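Local structure of maleate cis-trans isomerase (4FQ5) at residues S36-L48 with S219-T231. The protein probably catalyses the cis-trans isomerisation of the double bond of maleate, yielding fumarate, and works as a member of the maleate isomerase family. The protein carries 1 engineered substitution. Sequence-based numbering, arbitrary orientation.
Sequences SSNITMETEIPAL and SAAVQMPSLNAIT. Engineered in segment 219-231: A221 (natural residue Cys). With MAE (maleic acid), chain C.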
loop_
_atom_site.group_PDB
_atom_site.type_symbol
_atom_site.label_atom_id
_atom_site.label_comp_id
_atom_site.label_asym_id
_atom_site.label_seq_id
_atom_site.Cartn_x
_atom_site.Cartn_y
_atom_site.Cartn_z
ATOM N N SER A 36 -12.009 24.609 -7.410
ATOM C CA SER A 36 -12.896 23.575 -7.954
ATOM C C SER A 36 -12.242 22.766 -9.093
ATOM O O SER A 36 -12.441 21.548 -9.196
ATOM C CB SER A 36 -14.212 24.192 -8.426
ATOM O OG SER A 36 -13.993 25.090 -9.502
ATOM N N SER A 37 -11.460 23.449 -9.929
ATOM C CA SER A 37 -10.801 22.822 -11.076
ATOM C C SER A 37 -9.463 22.162 -10.720
ATOM O O SER A 37 -8.842 21.516 -11.574
ATOM C CB SER A 37 -10.576 23.856 -12.173
ATOM O OG SER A 37 -9.765 24.903 -11.692
ATOM N N ASN A 38 -9.017 22.337 -9.476
ATOM C CA ASN A 38 -7.758 21.755 -9.034
ATOM C C ASN A 38 -7.905 20.247 -8.835
ATOM O O ASN A 38 -8.851 19.791 -8.192
ATOM C CB ASN A 38 -7.255 22.441 -7.757
ATOM C CG ASN A 38 -5.849 22.010 -7.370
ATOM O OD1 ASN A 38 -5.637 20.901 -6.895
ATOM N ND2 ASN A 38 -4.881 22.898 -7.566
ATOM N N ILE A 39 -6.971 19.489 -9.408
ATOM C CA ILE A 39 -6.935 18.026 -9.267
ATOM C C ILE A 39 -5.623 17.553 -8.636
ATOM O O ILE A 39 -5.540 16.444 -8.100
ATOM C CB ILE A 39 -7.144 17.295 -10.617
ATOM C CG1 ILE A 39 -6.155 17.788 -11.681
ATOM C CG2 ILE A 39 -8.585 17.433 -11.099
ATOM C CD1 ILE A 39 -5.870 16.767 -12.766
ATOM N N THR A 40 -4.608 18.407 -8.681
ATOM C CA THR A 40 -3.254 18.012 -8.290
ATOM C C THR A 40 -3.047 17.984 -6.778
ATOM O O THR A 40 -2.346 17.109 -6.271
ATOM C CB THR A 40 -2.200 18.881 -9.006
ATOM O OG1 THR A 40 -2.360 18.730 -10.418
ATOM C CG2 THR A 40 -0.771 18.494 -8.621
ATOM N N MET A 41 -3.655 18.923 -6.052
ATOM C CA MET A 41 -3.560 18.911 -4.595
ATOM C C MET A 41 -4.109 17.605 -4.022
ATOM O O MET A 41 -3.487 16.994 -3.148
ATOM C CB MET A 41 -4.272 20.110 -3.962
ATOM C CG MET A 41 -3.974 20.277 -2.475
ATOM S SD MET A 41 -2.471 21.214 -2.105
ATOM C CE MET A 41 -1.270 20.460 -3.185
ATOM N N GLU A 42 -5.263 17.185 -4.537
ATOM C CA GLU A 42 -5.886 15.923 -4.155
ATOM C C GLU A 42 -5.154 14.680 -4.689
ATOM O O GLU A 42 -5.536 13.554 -4.380
ATOM C CB GLU A 42 -7.355 15.913 -4.574
ATOM C CG GLU A 42 -8.214 16.830 -3.702
ATOM C CD GLU A 42 -9.504 17.257 -4.375
ATOM O OE1 GLU A 42 -9.512 17.518 -5.601
ATOM O OE2 GLU A 42 -10.523 17.333 -3.671
ATOM N N THR A 43 -4.105 14.898 -5.477
ATOM C CA THR A 43 -3.274 13.810 -5.989
ATOM C C THR A 43 -1.968 13.726 -5.208
ATOM O O THR A 43 -1.606 12.663 -4.711
ATOM C CB THR A 43 -3.013 13.977 -7.502
ATOM O OG1 THR A 43 -4.273 13.998 -8.180
ATOM C CG2 THR A 43 -2.168 12.811 -8.065
ATOM N N GLU A 44 -1.282 14.856 -5.070
ATOM C CA GLU A 44 0.056 14.863 -4.487
ATOM C C GLU A 44 0.084 14.772 -2.967
ATOM O O GLU A 44 0.956 14.107 -2.409
ATOM C CB GLU A 44 0.869 16.052 -4.997
ATOM C CG GLU A 44 1.064 15.997 -6.506
ATOM C CD GLU A 44 2.076 17.001 -7.027
ATOM O OE1 GLU A 44 2.451 17.932 -6.286
ATOM O OE2 GLU A 44 2.498 16.861 -8.187
ATOM N N ILE A 45 -0.856 15.427 -2.291
ATOM C CA ILE A 45 -0.923 15.332 -0.825
ATOM C C ILE A 45 -1.257 13.893 -0.389
ATOM O O ILE A 45 -0.584 13.352 0.485
ATOM C CB ILE A 45 -1.865 16.401 -0.196
ATOM C CG1 ILE A 45 -1.115 17.704 0.095
ATOM C CG2 ILE A 45 -2.438 15.947 1.138
ATOM C CD1 ILE A 45 -0.325 18.261 -1.063
ATOM N N PRO A 46 -2.277 13.261 -1.004
ATOM C CA PRO A 46 -2.476 11.847 -0.674
ATOM C C PRO A 46 -1.315 10.934 -1.099
ATOM O O PRO A 46 -0.976 10.008 -0.363
ATOM C CB PRO A 46 -3.773 11.494 -1.413
ATOM C CG PRO A 46 -4.524 12.792 -1.422
ATOM C CD PRO A 46 -3.447 13.813 -1.710
ATOM N N ALA A 47 -0.705 11.196 -2.255
ATOM C CA ALA A 47 0.463 10.411 -2.667
ATOM C C ALA A 47 1.568 10.479 -1.599
ATOM O O ALA A 47 2.067 9.444 -1.180
ATOM C CB ALA A 47 0.988 10.867 -4.024
ATOM N N LEU A 48 1.914 11.692 -1.151
ATOM C CA LEU A 48 2.940 11.902 -0.118
ATOM C C LEU A 48 2.635 11.168 1.186
ATOM O O LEU A 48 3.505 10.496 1.751
ATOM C CB LEU A 48 3.120 13.393 0.195
ATOM C CG LEU A 48 4.189 14.301 -0.444
ATOM C CD1 LEU A 48 5.379 13.552 -1.036
ATOM C CD2 LEU A 48 3.602 15.298 -1.427
ATOM N N SER A 219 7.526 24.139 -8.151
ATOM C CA SER A 219 6.201 24.667 -8.466
ATOM C C SER A 219 5.700 25.505 -7.304
ATOM O O SER A 219 5.574 25.005 -6.177
ATOM C CB SER A 219 5.196 23.547 -8.766
ATOM O OG SER A 219 3.938 24.105 -9.134
ATOM N N ALA A 220 5.438 26.783 -7.577
ATOM C CA ALA A 220 4.795 27.664 -6.602
ATOM C C ALA A 220 3.299 27.393 -6.592
ATOM O O ALA A 220 2.609 27.706 -5.625
ATOM C CB ALA A 220 5.066 29.126 -6.935
ATOM N N ALA A 221 2.806 26.812 -7.677
ATOM C CA ALA A 221 1.400 26.477 -7.809
ATOM C C ALA A 221 1.129 25.056 -7.363
ATOM O O ALA A 221 2.000 24.181 -7.402
ATOM C CB ALA A 221 0.937 26.661 -9.240
ATOM N N VAL A 222 -0.114 24.836 -6.981
ATOM C CA VAL A 222 -0.553 23.579 -6.445
ATOM C C VAL A 222 -1.254 22.745 -7.530
ATOM O O VAL A 222 -1.414 21.534 -7.383
ATOM C CB VAL A 222 -1.384 23.879 -5.177
ATOM C CG1 VAL A 222 -2.745 23.213 -5.180
ATOM C CG2 VAL A 222 -0.570 23.579 -3.926
ATOM N N GLN A 223 -1.631 23.383 -8.638
ATOM C CA GLN A 223 -2.208 22.656 -9.776
ATOM C C GLN A 223 -1.163 21.988 -10.681
ATOM O O GLN A 223 -1.436 20.946 -11.273
ATOM C CB GLN A 223 -3.122 23.558 -10.616
ATOM C CG GLN A 223 -3.813 22.873 -11.792
ATOM C CD GLN A 223 -4.945 21.944 -11.386
ATOM O OE1 GLN A 223 -4.810 21.120 -10.470
ATOM N NE2 GLN A 223 -6.069 22.053 -12.092
ATOM N N MET A 224 0.014 22.593 -10.805
ATOM C CA MET A 224 1.034 22.060 -11.702
ATOM C C MET A 224 1.714 20.855 -11.057
ATOM O O MET A 224 2.335 20.998 -10.011
ATOM C CB MET A 224 2.071 23.130 -12.035
ATOM C CG MET A 224 3.113 22.644 -13.021
ATOM S SD MET A 224 4.168 23.949 -13.658
ATOM C CE MET A 224 5.182 24.357 -12.244
ATOM N N PRO A 225 1.587 19.663 -11.674
ATOM C CA PRO A 225 2.216 18.460 -11.115
ATOM C C PRO A 225 3.729 18.595 -11.080
ATOM O O PRO A 225 4.332 19.081 -12.040
ATOM C CB PRO A 225 1.808 17.346 -12.093
ATOM C CG PRO A 225 0.664 17.890 -12.870
ATOM C CD PRO A 225 0.855 19.377 -12.922
ATOM N N SER A 226 4.342 18.183 -9.979
ATOM C CA SER A 226 5.789 18.284 -9.864
ATOM C C SER A 226 6.384 17.160 -9.038
ATOM O O SER A 226 7.580 16.899 -9.124
ATOM C CB SER A 226 6.190 19.633 -9.264
ATOM O OG SER A 226 5.726 19.746 -7.930
ATOM N N LEU A 227 5.549 16.494 -8.241
ATOM C CA LEU A 227 6.037 15.478 -7.309
ATOM C C LEU A 227 6.964 14.440 -7.957
ATOM O O LEU A 227 8.015 14.121 -7.409
ATOM C CB LEU A 227 4.875 14.797 -6.579
ATOM C CG LEU A 227 5.225 13.727 -5.537
ATOM C CD1 LEU A 227 6.190 14.274 -4.500
ATOM C CD2 LEU A 227 3.959 13.198 -4.877
ATOM N N ASN A 228 6.580 13.940 -9.126
ATOM C CA ASN A 228 7.341 12.894 -9.806
ATOM C C ASN A 228 8.670 13.347 -10.434
ATOM O O ASN A 228 9.414 12.520 -10.976
ATOM C CB ASN A 228 6.455 12.195 -10.844
ATOM C CG ASN A 228 5.362 11.355 -10.203
ATOM O OD1 ASN A 228 5.542 10.811 -9.115
ATOM N ND2 ASN A 228 4.230 11.228 -10.884
ATOM N N ALA A 229 8.970 14.644 -10.348
ATOM C CA ALA A 229 10.227 15.188 -10.863
ATOM C C ALA A 229 11.153 15.690 -9.761
ATOM O O ALA A 229 12.305 16.034 -10.025
ATOM C CB ALA A 229 9.960 16.296 -11.883
ATOM N N ILE A 230 10.657 15.712 -8.527
ATOM C CA ILE A 230 11.388 16.308 -7.406
ATOM C C ILE A 230 12.753 15.664 -7.131
ATOM O O ILE A 230 13.764 16.372 -7.003
ATOM C CB ILE A 230 10.533 16.336 -6.114
ATOM C CG1 ILE A 230 9.414 17.381 -6.257
ATOM C CG2 ILE A 230 11.405 16.609 -4.892
ATOM C CD1 ILE A 230 8.466 17.464 -5.079
ATOM N N THR A 231 12.782 14.336 -7.035
ATOM C CA THR A 231 14.022 13.634 -6.685
ATOM C C THR A 231 15.048 13.726 -7.812
ATOM O O THR A 231 16.234 13.900 -7.547
ATOM C CB THR A 231 13.785 12.160 -6.288
ATOM O OG1 THR A 231 13.111 11.475 -7.354
ATOM C CG2 THR A 231 12.943 12.076 -5.032
HETATM C C1 MAE C . -4.020 26.179 -8.284
HETATM O O1 MAE C . -4.887 25.353 -8.613
HETATM O O2 MAE C . -2.817 26.058 -8.556
HETATM C C2 MAE C . -4.461 27.379 -7.557
HETATM C C3 MAE C . -3.662 28.186 -6.885
HETATM C C4 MAE C . -2.201 28.003 -6.731
HETATM O O3 MAE C . -1.456 28.818 -7.266
HETATM O O4 MAE C . -1.733 27.083 -6.050
HETATM O O HOH W 1 4.979 18.495 -5.555
HETATM O O HOH W 2 3.081 20.202 -7.598
#
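Q223 reaches across to the S37–T40 backbone in the cleft between the two halves of the Asp/Glu racemase-like fold of the Amdase family, each built on a four-stranded parallel sheet, where maleate is bound. The loop after strand 27-35 comes from one half and the loop after strand 215-217 from the other, and this contact joins them. The CB of Q223 lies against the maleate, 3.2 Å from its O1. With CG anti to the backbone N (chi1 -178°) and a bend at CG, the chain carries Q223 CD to the CA of N38, 3.7 Å away. At the tip, Q223 OE1 takes I39 N on a lone pair at 2.9 Å. Q223 OE1 also accepts from T40 N at a longer 3.3 Å, while Q223 NE2 donates to S37 O from above the carbonyl plane and also to N190 O. These bonds hold the amide at both ends and fix its rotation. The backbone N of Q223 binds maleate O2 and that of V222 binds O4; from the facing loop, N38 ND2 donates to maleate O1 at 2.7 Å. N38 OD1 meanwhile accepts from M41 N, an Asx motif that steadies the substrate-binding amide. Beside it, M41 CE presses on V222 CG2, a tight pair. T40 OG1 donates to Q223 O.

One helical turn on, extended E44 slides past L227 in the opposite direction, and L227 CD1 packs on L48 CD1 at 3.6 Å. E44 OE1 receives two waters, both shared with S226 OG, whereas OE2 accepts S226 N through its syn lone pair and L227 N from 53° above the carboxylate plane.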